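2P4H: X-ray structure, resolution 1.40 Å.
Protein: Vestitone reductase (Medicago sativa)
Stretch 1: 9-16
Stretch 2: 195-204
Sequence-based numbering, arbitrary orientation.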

ATOM      1  N   GLY A   9      11.935  -2.494   1.807  1.00 14.39           N
ATOM      2  CA  GLY A   9      12.540  -1.784   0.693  1.00 14.25           C
ATOM      3  C   GLY A   9      12.538  -2.416  -0.686  1.00 14.55           C
ATOM      4  O   GLY A   9      12.577  -1.698  -1.687  1.00 15.41           O
ATOM      5  N   THR A  10      12.511  -3.742  -0.763  1.00 16.26           N
ATOM      6  CA  THR A  10      12.512  -4.393  -2.070  1.00 16.32           C
ATOM      7  C   THR A  10      11.109  -4.741  -2.555  1.00 15.94           C
ATOM      8  O   THR A  10      10.941  -5.296  -3.639  1.00 16.57           O
ATOM      9  N   GLY A  11      10.100  -4.418  -1.752  1.00 14.39           N
ATOM     10  CA  GLY A  11       8.736  -4.694  -2.159  1.00 15.00           C
ATOM     11  C   GLY A  11       8.263  -3.653  -3.160  1.00 13.25           C
ATOM     12  O   GLY A  11       8.909  -2.625  -3.346  1.00 14.03           O
ATOM     13  N   PHE A  12       7.134  -3.920  -3.807  1.00 13.57           N
ATOM     14  CA  PHE A  12       6.569  -2.997  -4.785  1.00 12.07           C
ATOM     15  C   PHE A  12       6.389  -1.586  -4.216  1.00 11.74           C
ATOM     16  O   PHE A  12       6.942  -0.616  -4.744  1.00 12.02           O
ATOM     17  N   LEU A  13       5.631  -1.461  -3.135  1.00 12.34           N
ATOM     18  CA  LEU A  13       5.400  -0.142  -2.557  1.00 11.88           C
ATOM     19  C   LEU A  13       6.658   0.454  -1.931  1.00 12.05           C
ATOM     20  O   LEU A  13       6.987   1.621  -2.164  1.00 12.07           O
ATOM     21  N   GLY A  14       7.361  -0.345  -1.135  1.00 11.87           N
ATOM     22  CA  GLY A  14       8.564   0.141  -0.491  1.00 12.29           C
ATOM     23  C   GLY A  14       9.602   0.678  -1.457  1.00 11.21           C
ATOM     24  O   GLY A  14      10.159   1.756  -1.237  1.00 12.58           O
ATOM     25  N   SER A  15       9.869  -0.063  -2.529  1.00 12.02           N
ATOM     26  CA  SER A  15      10.867   0.384  -3.489  1.00 12.77           C
ATOM     27  C   SER A  15      10.423   1.650  -4.214  1.00 12.88           C
ATOM     28  O   SER A  15      11.246   2.520  -4.500  1.00 13.98           O
ATOM     29  N   TRP A  16       9.131   1.774  -4.506  1.00 11.44           N
ATOM     30  CA  TRP A  16       8.668   2.978  -5.185  1.00 11.55           C
ATOM     31  C   TRP A  16       8.800   4.176  -4.252  1.00 11.62           C
ATOM     32  O   TRP A  16       9.170   5.270  -4.677  1.00 12.15           O
ATOM     33  N   VAL A 195       9.473  -0.724  -9.976  1.00 13.23           N
ATOM     34  CA  VAL A 195      10.887  -1.003 -10.200  1.00 14.33           C
ATOM     35  C   VAL A 195      11.312  -2.342  -9.609  1.00 14.44           C
ATOM     36  O   VAL A 195      12.441  -2.786  -9.824  1.00 15.70           O
ATOM     37  N   CYS A 196      10.413  -2.987  -8.868  1.00 14.43           N
ATOM     38  CA  CYS A 196      10.718  -4.281  -8.263  1.00 14.93           C
ATOM     39  C   CYS A 196      10.860  -5.372  -9.330  1.00 16.21           C
ATOM     40  O   CYS A 196      10.307  -5.263 -10.427  1.00 16.38           O
ATOM     41  N   PRO A 197      11.606  -6.446  -9.016  1.00 17.33           N
ATOM     42  CA  PRO A 197      11.855  -7.569  -9.925  1.00 17.17           C
ATOM     43  C   PRO A 197      10.697  -8.460 -10.373  1.00 17.83           C
ATOM     44  O   PRO A 197      10.830  -9.186 -11.357  1.00 18.04           O
ATOM     45  N   LYS A 198       9.570  -8.416  -9.673  1.00 16.10           N
ATOM     46  CA  LYS A 198       8.426  -9.240 -10.051  1.00 15.53           C
ATOM     47  C   LYS A 198       7.178  -8.397 -10.276  1.00 15.29           C
ATOM     48  O   LYS A 198       7.053  -7.304  -9.725  1.00 15.98           O
ATOM     49  N   LEU A 199       6.258  -8.911 -11.088  1.00 12.92           N
ATOM     50  CA  LEU A 199       5.006  -8.211 -11.364  1.00 13.02           C
ATOM     51  C   LEU A 199       4.169  -8.158 -10.087  1.00 12.44           C
ATOM     52  O   LEU A 199       3.803  -9.199  -9.540  1.00 13.53           O
ATOM     53  N   PRO A 200       3.860  -6.947  -9.585  1.00 12.08           N
ATOM     54  CA  PRO A 200       3.055  -6.866  -8.361  1.00 12.59           C
ATOM     55  C   PRO A 200       1.680  -7.502  -8.545  1.00 12.30           C
ATOM     56  O   PRO A 200       1.026  -7.313  -9.569  1.00 11.29           O
ATOM     57  N   ASP A 201       1.245  -8.248  -7.536  1.00 12.47           N
ATOM     58  CA  ASP A 201      -0.043  -8.919  -7.568  1.00 13.21           C
ATOM     59  C   ASP A 201      -1.193  -7.944  -7.828  1.00 11.54           C
ATOM     60  O   ASP A 201      -2.106  -8.247  -8.591  1.00 11.12           O
ATOM     61  N   SER A 202      -1.147  -6.774  -7.198  1.00 11.48           N
ATOM     62  CA  SER A 202      -2.207  -5.789  -7.374  1.00 11.39           C
ATOM     63  C   SER A 202      -2.314  -5.329  -8.825  1.00 11.13           C
ATOM     64  O   SER A 202      -3.414  -5.079  -9.324  1.00 11.75           O
ATOM     65  N   ILE A 203      -1.176  -5.221  -9.501  1.00 11.01           N
ATOM     66  CA  ILE A 203      -1.179  -4.806 -10.897  1.00 11.36           C
ATOM     67  C   ILE A 203      -1.669  -5.950 -11.782  1.00 12.54           C
ATOM     68  O   ILE A 203      -2.430  -5.729 -12.725  1.00 12.22           O
ATOM     69  N   GLU A 204      -1.251  -7.175 -11.481  1.00 11.78           N
ATOM     70  CA  GLU A 204      -1.707  -8.309 -12.276  1.00 12.00           C
ATOM     71  C   GLU A 204      -3.232  -8.395 -12.199  1.00 13.18           C
ATOM     72  O   GLU A 204      -3.905  -8.619 -13.207  1.00 13.38           O
TER

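Phe-12, Val-195 and Cys-196 cover the most surface in this contact. No direct hydrogen bond joins the two stretches; packing and one water do the work.

Phe-12 sits in the first turn of its helix. Its CA-to-CB bond runs sideways, and chi1 is t (165°). This carries the ring across to the second stretch. Pro-200, whose CB points toward the first stretch, lies over one face of the ring. Its CG is 3.8 Å from the centroid of the Phe-12 ring, a CH-pi contact. Farther out, Phe-12 CZ meets Ile-203 CD1 at 3.9 Å, and Phe-12 CE2 lies 3.7 Å from Ser-202 OG.

Cys-196 points toward the helix start with chi1 p. Its SG lies 3.8 Å from Phe-12 CB and approaches the ring obliquely. Its CB is 3.9 Å from Thr-10 O.

Val-195 also points toward the first stretch, with chi1 m. Its CG2 is 3.5 Å from Ser-15 OG, and its CG1 is 4.2 Å from Trp-16 CZ3. Trp-16 (chi1 t) starts sideways, but its end comes nearer.

Ser-15 (chi1 p) donates from OG to Gly-11 O at 2.7 Å, within its own helical turn. Water 1 donates to Ser-15 OG (2.7 Å) and accepts from Val-195 N (2.9 Å), so it bridges the stretches.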

ATOM      1  CB  THR A  10      13.376  -5.673  -2.073  1.00 18.52           C
ATOM      2  OG1 THR A  10      12.911  -6.573  -1.064  1.00 19.67           O
ATOM      3  CG2 THR A  10      14.840  -5.329  -1.819  1.00 19.13           C
ATOM      4  CB  PHE A  12       5.232  -3.568  -5.289  1.00 12.75           C
ATOM      5  CG  PHE A  12       4.357  -2.580  -6.023  1.00 11.66           C
ATOM      6  CD1 PHE A  12       4.882  -1.713  -6.979  1.00 12.59           C
ATOM      7  CD2 PHE A  12       2.985  -2.560  -5.787  1.00 13.49           C
ATOM      8  CE1 PHE A  12       4.049  -0.843  -7.690  1.00 12.40           C
ATOM      9  CE2 PHE A  12       2.148  -1.699  -6.493  1.00 13.00           C
ATOM     10  CZ  PHE A  12       2.677  -0.841  -7.444  1.00 12.92           C
ATOM     11  CB  LEU A  13       4.284  -0.206  -1.509  1.00 13.08           C
ATOM     12  CG  LEU A  13       3.938   1.154  -0.897  1.00 12.27           C
ATOM     13  CD1 LEU A  13       3.494   2.120  -1.988  1.00 13.72           C
ATOM     14  CD2 LEU A  13       2.848   0.980   0.151  1.00 14.20           C
ATOM     15  CB  SER A  15      11.205  -0.730  -4.492  1.00 13.20           C
ATOM     16  OG  SER A  15      10.081  -1.149  -5.242  1.00 13.27           O
ATOM     17  CB  TRP A  16       7.215   2.843  -5.653  1.00 12.17           C
ATOM     18  CG  TRP A  16       6.856   3.973  -6.563  1.00 11.86           C
ATOM     19  CD1 TRP A  16       6.260   5.154  -6.218  1.00 11.15           C
ATOM     20  CD2 TRP A  16       7.212   4.091  -7.944  1.00 11.64           C
ATOM     21  NE1 TRP A  16       6.231   6.004  -7.302  1.00 12.47           N
ATOM     22  CE2 TRP A  16       6.810   5.373  -8.373  1.00 12.06           C
ATOM     23  CE3 TRP A  16       7.839   3.235  -8.861  1.00 13.11           C
ATOM     24  CZ2 TRP A  16       7.015   5.824  -9.684  1.00 12.43           C
ATOM     25  CZ3 TRP A  16       8.045   3.682 -10.160  1.00 14.66           C
ATOM     26  CH2 TRP A  16       7.634   4.963 -10.559  1.00 13.86           C
ATOM     27  CB  VAL A 195      11.799   0.111  -9.618  1.00 13.53           C
ATOM     28  CG1 VAL A 195      11.554   1.422 -10.353  1.00 15.46           C
ATOM     29  CG2 VAL A 195      11.552   0.276  -8.123  1.00 13.99           C
ATOM     30  CB  CYS A 196       9.645  -4.657  -7.234  1.00 14.53           C
ATOM     31  SG  CYS A 196       7.951  -4.530  -7.821  1.00 14.55           S
ATOM     32  CB  PRO A 197      12.947  -8.356  -9.198  1.00 18.47           C
ATOM     33  CG  PRO A 197      12.615  -8.130  -7.766  1.00 17.76           C
ATOM     34  CD  PRO A 197      12.311  -6.646  -7.736  1.00 18.10           C
ATOM     35  CB  LYS A 198       8.134 -10.281  -8.968  1.00 16.33           C
ATOM     36  CG  LYS A 198       9.243 -11.297  -8.753  1.00 18.15           C
ATOM     37  CD  LYS A 198       8.854 -12.307  -7.684  1.00 22.25           C
ATOM     38  CE  LYS A 198       9.946 -13.343  -7.484  1.00 25.91           C
ATOM     39  NZ  LYS A 198       9.574 -14.338  -6.439  1.00 29.17           N
ATOM     40  CB  LEU A 199       4.222  -8.952 -12.452  1.00 13.23           C
ATOM     41  CG  LEU A 199       2.837  -8.391 -12.797  1.00 13.04           C
ATOM     42  CD1 LEU A 199       2.983  -7.003 -13.403  1.00 14.42           C
ATOM     43  CD2 LEU A 199       2.136  -9.324 -13.768  1.00 15.22           C
ATOM     44  CB  PRO A 200       2.960  -5.361  -8.100  1.00 12.53           C
ATOM     45  CG  PRO A 200       4.223  -4.825  -8.711  1.00 13.07           C
ATOM     46  CD  PRO A 200       4.323  -5.612 -10.002  1.00 12.78           C
ATOM     47  CB  ASP A 201      -0.270  -9.646  -6.239  1.00 16.32           C
ATOM     48  CG  ASP A 201      -1.585 -10.387  -6.196  1.00 20.69           C
ATOM     49  OD1 ASP A 201      -1.749 -11.349  -6.973  1.00 25.03           O
ATOM     50  OD2 ASP A 201      -2.455 -10.005  -5.385  1.00 23.51           O
ATOM     51  CB  SER A 202      -1.977  -4.589  -6.452  1.00 11.51           C
ATOM     52  OG  SER A 202      -0.713  -3.998  -6.683  1.00 13.12           O
ATOM     53  CB  ILE A 203       0.231  -4.328 -11.329  1.00 10.91           C
ATOM     54  CG1 ILE A 203       0.581  -3.054 -10.549  1.00 12.15           C
ATOM     55  CG2 ILE A 203       0.281  -4.091 -12.839  1.00 12.04           C
ATOM     56  CD1 ILE A 203       1.943  -2.464 -10.872  1.00 12.48           C
ATOM     57  CB  GLU A 204      -1.069  -9.608 -11.768  1.00 13.68           C
ATOM     58  CG  GLU A 204      -1.518 -10.850 -12.531  1.00 17.10           C
ATOM     59  CD  GLU A 204      -0.640 -12.052 -12.252  1.00 21.20           C
ATOM     60  OE1 GLU A 204      -0.253 -12.251 -11.083  1.00 26.10           O
ATOM     61  OE2 GLU A 204      -0.346 -12.802 -13.205  1.00 25.28           O
TER
HETATM   62  O   HOH W   1       8.397  -0.554  -7.248  1.00 13.89           O